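Long-range contact in amidase, hydantoinase/carbamoylase family (Burkholderia ambifaria, PDB 5TP4), which probably hydrolyses N-carbamoyl-L-amino acids, as a zinc-dependent amidase of the peptidase M20 family: residues N72-R77 and V132-E137. Residues are numbered along the deposited sequence; the frame is centred on the assembly and turned at random.
Sequences NLFARR and VSWTNE. With EDO (1,2-ethanediol), chain U.
Leu73 and Ser133 face each other as an antiparallel hydrogen-bonded pair: Leu73 N donates to Ser133 O (3.0 Å), and Ser133 N returns a bond to Leu73 O. That same Leu73 oxygen also takes a CA-H...O contact from Val132 CA at 3.1 Å. Just before strand 73-77 and beyond the end of 129-133, a side chain adds a third bond: Asn72 OD1 accepts a hydrogen bond from Thr135 N at 2.9 Å, nearly straight (167°) and in the amide plane. With CG beside its own backbone N (chi1 -67°), the Asn72 amide reaches the edge of the Trp134 ring, OD1 lying 3.5 Å from CE3 and the two planes 83° apart. Its ND2 is held by Gly148 O, so both ends of this buried amide are engaged. Strand 73-77 runs antiparallel to 129-133 in the zinc-binding domain of the M20 fold, and the chain leaving 133 leads to Glu137, seen as a zinc ligand for this protein, although no bond from it to the metal is modelled in this chain. Ser133 OG bonds Leu93 N, next to the zinc ligand His92. Apolar contacts gather on the other side of the sheet. Val132 CG2 sits over one face of Phe74, 3.8 Å from the ring centroid, and over the six-membered ring of Trp134. Phe74 turns its edge toward that ring's face in an offset edge-to-face pair, centroids 5.8 Å apart.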
ATOM      1  N   ASN B  72      -2.632  39.743  -2.055  1.00  9.84           N
ATOM      2  CA  ASN B  72      -2.768  39.615  -3.507  1.00  9.08           C
ATOM      3  C   ASN B  72      -2.123  40.841  -4.136  1.00 12.95           C
ATOM      4  O   ASN B  72      -2.330  41.963  -3.665  1.00  9.69           O
ATOM      5  CB  ASN B  72      -4.228  39.517  -3.929  1.00 10.54           C
ATOM      6  CG  ASN B  72      -4.911  38.228  -3.465  1.00  8.22           C
ATOM      7  OD1 ASN B  72      -4.332  37.145  -3.514  1.00  9.84           O
ATOM      8  ND2 ASN B  72      -6.178  38.347  -3.046  1.00  8.86           N
ATOM      9  N   LEU B  73      -1.292  40.624  -5.156  1.00 10.49           N
ATOM     10  CA  LEU B  73      -0.421  41.656  -5.724  1.00  8.82           C
ATOM     11  C   LEU B  73      -0.987  42.095  -7.069  1.00 13.80           C
ATOM     12  O   LEU B  73      -1.073  41.283  -7.996  1.00 10.22           O
ATOM     13  CB  LEU B  73       1.004  41.110  -5.886  1.00  9.58           C
ATOM     14  CG  LEU B  73       2.147  42.020  -6.366  1.00 11.16           C
ATOM     15  CD1 LEU B  73       2.299  43.294  -5.515  1.00  9.25           C
ATOM     16  CD2 LEU B  73       3.449  41.224  -6.312  1.00  8.73           C
ATOM     17  N   PHE B  74      -1.367  43.375  -7.175  1.00 11.04           N
ATOM     18  CA  PHE B  74      -2.031  43.927  -8.351  1.00 11.52           C
ATOM     19  C   PHE B  74      -1.209  45.022  -8.995  1.00 10.13           C
ATOM     20  O   PHE B  74      -0.785  45.957  -8.321  1.00 13.90           O
ATOM     21  CB  PHE B  74      -3.371  44.555  -7.975  1.00  8.79           C
ATOM     22  CG  PHE B  74      -4.385  43.548  -7.555  1.00 11.25           C
ATOM     23  CD1 PHE B  74      -4.472  43.165  -6.219  1.00 12.76           C
ATOM     24  CD2 PHE B  74      -5.241  42.975  -8.490  1.00 12.85           C
ATOM     25  CE1 PHE B  74      -5.410  42.225  -5.838  1.00 10.30           C
ATOM     26  CE2 PHE B  74      -6.195  42.034  -8.098  1.00 13.34           C
ATOM     27  CZ  PHE B  74      -6.259  41.648  -6.778  1.00 12.36           C
ATOM     28  N   ALA B  75      -1.034  44.942 -10.302  1.00  7.18           N
ATOM     29  CA  ALA B  75      -0.417  46.019 -11.073  1.00  7.39           C
ATOM     30  C   ALA B  75      -1.474  46.583 -12.017  1.00  9.66           C
ATOM     31  O   ALA B  75      -2.187  45.821 -12.688  1.00 13.53           O
ATOM     32  CB  ALA B  75       0.789  45.512 -11.871  1.00  7.22           C
ATOM     33  N   ARG B  76      -1.575  47.909 -12.078  1.00  8.34           N
ATOM     34  CA  ARG B  76      -2.672  48.577 -12.767  1.00 11.70           C
ATOM     35  C   ARG B  76      -2.168  49.401 -13.941  1.00 13.84           C
ATOM     36  O   ARG B  76      -1.219  50.175 -13.800  1.00 12.01           O
ATOM     37  CB  ARG B  76      -3.411  49.485 -11.791  1.00 11.62           C
ATOM     38  CG  ARG B  76      -4.398  50.461 -12.425  1.00 14.56           C
ATOM     39  CD  ARG B  76      -5.701  49.816 -12.817  1.00 19.63           C
ATOM     40  NE  ARG B  76      -6.647  50.874 -13.184  1.00 18.56           N
ATOM     41  CZ  ARG B  76      -7.955  50.829 -12.976  1.00 15.48           C
ATOM     42  NH1 ARG B  76      -8.511  49.758 -12.415  1.00 17.36           N
ATOM     43  NH2 ARG B  76      -8.701  51.861 -13.357  1.00 18.99           N
ATOM     44  N   ARG B  77      -2.823  49.243 -15.097  1.00  8.34           N
ATOM     45  CA  ARG B  77      -2.623  50.100 -16.263  1.00  8.75           C
ATOM     46  C   ARG B  77      -3.973  50.693 -16.647  1.00 10.88           C
ATOM     47  O   ARG B  77      -4.817  49.990 -17.205  1.00 12.79           O
ATOM     48  CB  ARG B  77      -2.045  49.310 -17.441  1.00  8.46           C
ATOM     49  CG  ARG B  77      -1.691  50.159 -18.660  1.00 10.74           C
ATOM     50  CD  ARG B  77      -1.069  49.250 -19.725  1.00 11.40           C
ATOM     51  NE  ARG B  77      -0.292  49.966 -20.741  1.00 13.91           N
ATOM     52  CZ  ARG B  77      -0.775  50.412 -21.897  1.00 17.54           C
ATOM     53  NH1 ARG B  77      -2.069  50.282 -22.189  1.00 13.84           N
ATOM     54  NH2 ARG B  77       0.044  50.995 -22.765  1.00 16.14           N
ATOM     55  N   VAL B 132      -2.336  40.327 -11.895  1.00  9.96           N
ATOM     56  CA  VAL B 132      -2.390  39.904 -10.501  1.00  8.53           C
ATOM     57  C   VAL B 132      -1.579  38.626 -10.286  1.00  7.54           C
ATOM     58  O   VAL B 132      -1.565  37.714 -11.129  1.00  9.15           O
ATOM     59  CB  VAL B 132      -3.859  39.739 -10.017  1.00 10.91           C
ATOM     60  CG1 VAL B 132      -4.636  38.748 -10.891  1.00 10.44           C
ATOM     61  CG2 VAL B 132      -3.922  39.350  -8.551  1.00 10.02           C
ATOM     62  N   SER B 133      -0.842  38.598  -9.179  1.00  8.91           N
ATOM     63  CA  SER B 133      -0.278  37.370  -8.653  1.00  7.89           C
ATOM     64  C   SER B 133      -1.006  37.091  -7.337  1.00  9.33           C
ATOM     65  O   SER B 133      -0.883  37.867  -6.385  1.00 12.04           O
ATOM     66  CB  SER B 133       1.239  37.516  -8.460  1.00  9.53           C
ATOM     67  OG  SER B 133       1.769  36.407  -7.751  1.00  9.18           O
ATOM     68  N   TRP B 134      -1.754  35.986  -7.282  1.00  7.52           N
ATOM     69  CA  TRP B 134      -2.582  35.692  -6.112  1.00 10.38           C
ATOM     70  C   TRP B 134      -1.750  35.046  -5.014  1.00 11.35           C
ATOM     71  O   TRP B 134      -0.890  34.197  -5.285  1.00 14.58           O
ATOM     72  CB  TRP B 134      -3.723  34.746  -6.481  1.00 11.77           C
ATOM     73  CG  TRP B 134      -4.598  35.206  -7.620  1.00  9.30           C
ATOM     74  CD1 TRP B 134      -4.560  34.788  -8.943  1.00  8.74           C
ATOM     75  CD2 TRP B 134      -5.654  36.163  -7.529  1.00 11.66           C
ATOM     76  NE1 TRP B 134      -5.549  35.446  -9.659  1.00 10.12           N
ATOM     77  CE2 TRP B 134      -6.215  36.300  -8.818  1.00  8.43           C
ATOM     78  CE3 TRP B 134      -6.157  36.945  -6.479  1.00 10.16           C
ATOM     79  CZ2 TRP B 134      -7.287  37.166  -9.083  1.00  9.89           C
ATOM     80  CZ3 TRP B 134      -7.214  37.807  -6.735  1.00 10.52           C
ATOM     81  CH2 TRP B 134      -7.765  37.916  -8.032  1.00 11.86           C
ATOM     82  N   THR B 135      -2.034  35.426  -3.765  1.00 11.30           N
ATOM     83  CA  THR B 135      -1.327  34.845  -2.626  1.00 12.01           C
ATOM     84  C   THR B 135      -1.599  33.354  -2.479  1.00 11.24           C
ATOM     85  O   THR B 135      -2.744  32.903  -2.581  1.00 11.36           O
ATOM     86  CB  THR B 135      -1.756  35.559  -1.338  1.00 11.96           C
ATOM     87  OG1 THR B 135      -1.363  36.930  -1.410  1.00 12.72           O
ATOM     88  CG2 THR B 135      -1.142  34.896  -0.106  1.00 13.48           C
ATOM     89  N   ASN B 136      -0.531  32.591  -2.184  1.00 11.47           N
ATOM     90  CA  ASN B 136      -0.641  31.187  -1.752  1.00 11.89           C
ATOM     91  C   ASN B 136      -1.567  30.372  -2.657  1.00 13.36           C
ATOM     92  O   ASN B 136      -2.463  29.658  -2.190  1.00 11.46           O
ATOM     93  CB  ASN B 136      -1.122  31.101  -0.303  1.00 12.34           C
ATOM     94  CG  ASN B 136      -0.872  29.730   0.331  1.00 17.30           C
ATOM     95  OD1 ASN B 136       0.249  29.423   0.724  1.00 16.90           O
ATOM     96  ND2 ASN B 136      -1.926  28.929   0.478  1.00 17.09           N
ATOM     97  N   GLU B 137      -1.329  30.447  -3.968  1.00 15.13           N
ATOM     98  CA  GLU B 137      -2.086  29.581  -4.865  1.00 11.86           C
ATOM     99  C   GLU B 137      -1.782  28.107  -4.605  1.00 12.32           C
ATOM    100  O   GLU B 137      -2.665  27.255  -4.744  1.00 11.35           O
ATOM    101  CB  GLU B 137      -1.781  29.942  -6.330  1.00  8.82           C
ATOM    102  CG  GLU B 137      -2.542  29.082  -7.377  1.00 11.13           C
ATOM    103  CD  GLU B 137      -1.910  27.720  -7.633  1.00 16.64           C
ATOM    104  OE1 GLU B 137      -0.768  27.487  -7.198  1.00 13.91           O
ATOM    105  OE2 GLU B 137      -2.560  26.869  -8.274  1.00 19.75           O
TER
HETATM  106  C1  EDO U 506      -0.787  54.074 -16.035  1.00 30.80           C
HETATM  107  O1  EDO U 506      -0.547  52.918 -16.852  1.00 27.67           O
HETATM  108  C2  EDO U 506      -0.901  53.626 -14.589  1.00 26.72           C
HETATM  109  O2  EDO U 506      -2.235  53.152 -14.415  1.00 23.03           O